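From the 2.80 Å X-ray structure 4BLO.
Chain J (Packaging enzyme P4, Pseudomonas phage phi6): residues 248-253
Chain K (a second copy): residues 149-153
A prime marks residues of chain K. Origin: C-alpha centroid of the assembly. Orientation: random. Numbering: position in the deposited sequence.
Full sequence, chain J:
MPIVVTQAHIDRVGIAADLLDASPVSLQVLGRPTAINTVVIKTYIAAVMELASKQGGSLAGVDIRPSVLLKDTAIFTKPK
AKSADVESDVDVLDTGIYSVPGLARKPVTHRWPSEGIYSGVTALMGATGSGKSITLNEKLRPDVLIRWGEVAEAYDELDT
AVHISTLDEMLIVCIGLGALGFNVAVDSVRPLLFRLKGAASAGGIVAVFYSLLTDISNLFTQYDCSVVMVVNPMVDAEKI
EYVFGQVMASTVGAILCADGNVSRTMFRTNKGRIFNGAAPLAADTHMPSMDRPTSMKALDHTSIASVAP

Chain J 248-253: MASTVG
Chain K, residues 149-153: GEVAE

This is a small contact between two copies of the packaging enzyme in which one valine, Val151′, packs against the backbone and a second valine of the neighbouring chain, with no hydrogen bond across the gap. The two stretches bury 203 Å² between them, both sides summed, and Val151′ contributes 80 Å² of it, more than any other residue.

The backbones come closest at Ser250 and Val151′, whose CA atoms lie 5.8 Å apart. The CA traces of 249–252 and 150′–152′ run in broadly the same direction. Neither segment pairs as a strand with the other. In chain J, Ala249 (phi/psi -83/-3) and Ser250 (-120/-7) turn the chain, Thr251 extends it (-134/159), Val252 bends it again (-75/-31), and Gly253 enters a strand at -137/149. Chain K leaves Gly149′ at 59/29, a positive phi that favours glycine, and then runs largely extended through Glu150′ (-121/142), Val151′ (-70/166), Ala152′ (-58/114) and Glu153′ (-131/175).

Val151′ directs its CA-to-CB bond toward chain J, with chi1 at 88° in the p range. Val151′ CG2 lies 3.7 Å from Ser250 O, 3.8 Å from Thr251 C and 3.9 Å from Val252 N, so the methyl rests on consecutive backbone groups. These are van der Waals contacts to main-chain atoms. Val151′ CG1 lies 4.4 Å from Ala249 O.

Ser250 and Thr251 leave this surface open by pointing their CA-to-CB bonds away. Ser250 is in the m rotamer and Thr251 in p, and both hydroxyls make hydrogen bonds with residues flanking the stretches; Thr251 OG1 also lies 2.8 Å from Gly253 O. These two hydroxyls find partners off the contact, while backbone faces the valine.

Val252 supplies the apolar pairing. Its CA-to-CB bond points sideways and chi1 is 158° (t), which places Val252 CG2 4.0 Å from Val151′ CG2 and 4.4 Å from Ala152′ CB. Three aliphatic groups gather here in nonpolar contact, with no directional bond.

Glu150′ sends its CA-to-CB bond away, but chi1 -76°, chi2 -66° and chi3 -56° fold the chain back until Glu150′ OE1 is 4.5 Å from Ala249 O, a loose approach and not a hydrogen bond; OE2 is satisfied elsewhere in the structure. Met248, Gly253, Gly149′ and Glu153′ make no contact across the stretches. The rule to read here is one valine directed at the Ser250–Val252 backbone, with Val252 and Ala152′ adding aliphatic contact.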

# COMPACT_ATOMS: atom_id res chain seq x y z
N MET J 248 -29.26 2.75 0.61
CA MET J 248 -30.67 2.33 0.67
C MET J 248 -30.80 0.79 0.79
O MET J 248 -31.73 0.29 1.43
CB MET J 248 -31.41 2.79 -0.58
CG MET J 248 -32.07 4.13 -0.46
SD MET J 248 -32.63 4.58 -2.12
CE MET J 248 -33.83 5.79 -1.77
N ALA J 249 -29.87 0.06 0.17
CA ALA J 249 -29.79 -1.40 0.18
C ALA J 249 -29.09 -1.94 1.46
O ALA J 249 -29.02 -3.16 1.66
CB ALA J 249 -29.04 -1.87 -1.05
N SER J 250 -28.60 -1.03 2.33
CA SER J 250 -27.85 -1.36 3.54
C SER J 250 -28.51 -0.84 4.83
O SER J 250 -28.02 -1.14 5.92
CB SER J 250 -26.43 -0.80 3.44
OG SER J 250 -25.76 -1.31 2.29
N THR J 251 -29.60 -0.04 4.72
CA THR J 251 -30.25 0.54 5.92
C THR J 251 -31.77 0.40 5.87
O THR J 251 -32.35 0.23 4.80
CB THR J 251 -29.88 2.02 6.08
OG1 THR J 251 -30.27 2.74 4.90
CG2 THR J 251 -28.39 2.23 6.38
N VAL J 252 -32.42 0.48 7.04
CA VAL J 252 -33.88 0.40 7.21
C VAL J 252 -34.52 1.74 6.73
O VAL J 252 -35.64 1.75 6.20
CB VAL J 252 -34.22 0.04 8.69
CG1 VAL J 252 -35.63 0.45 9.06
CG2 VAL J 252 -34.02 -1.45 8.95
N GLY J 253 -33.77 2.82 6.90
CA GLY J 253 -34.18 4.16 6.49
C GLY J 253 -33.06 4.92 5.82
O GLY J 253 -31.89 4.69 6.13
N GLY K 149 -25.59 -10.70 6.12
CA GLY K 149 -25.21 -9.34 5.78
C GLY K 149 -26.22 -8.51 5.02
O GLY K 149 -25.85 -7.59 4.28
N GLU K 150 -27.49 -8.79 5.22
CA GLU K 150 -28.58 -8.10 4.55
C GLU K 150 -29.49 -7.47 5.58
O GLU K 150 -29.71 -8.05 6.66
CB GLU K 150 -29.34 -9.06 3.62
CG GLU K 150 -28.58 -9.34 2.34
CD GLU K 150 -28.42 -8.15 1.41
OE1 GLU K 150 -29.45 -7.55 1.04
OE2 GLU K 150 -27.27 -7.79 1.10
N VAL K 151 -29.99 -6.28 5.28
CA VAL K 151 -30.83 -5.53 6.22
C VAL K 151 -32.22 -6.24 6.38
O VAL K 151 -32.53 -7.15 5.62
CB VAL K 151 -30.92 -4.04 5.78
CG1 VAL K 151 -32.05 -3.79 4.79
CG2 VAL K 151 -31.01 -3.12 6.98
N ALA K 152 -33.00 -5.85 7.40
CA ALA K 152 -34.31 -6.43 7.69
C ALA K 152 -35.28 -6.31 6.49
O ALA K 152 -35.64 -5.20 6.07
CB ALA K 152 -34.92 -5.78 8.93
N GLU K 153 -35.65 -7.46 5.92
CA GLU K 153 -36.55 -7.57 4.78
C GLU K 153 -37.64 -8.61 5.08
O GLU K 153 -37.59 -9.27 6.13
CB GLU K 153 -35.77 -7.95 3.51
CG GLU K 153 -34.77 -6.91 3.04
CD GLU K 153 -34.31 -7.09 1.60
OE1 GLU K 153 -35.06 -6.65 0.70
OE2 GLU K 153 -33.22 -7.67 1.39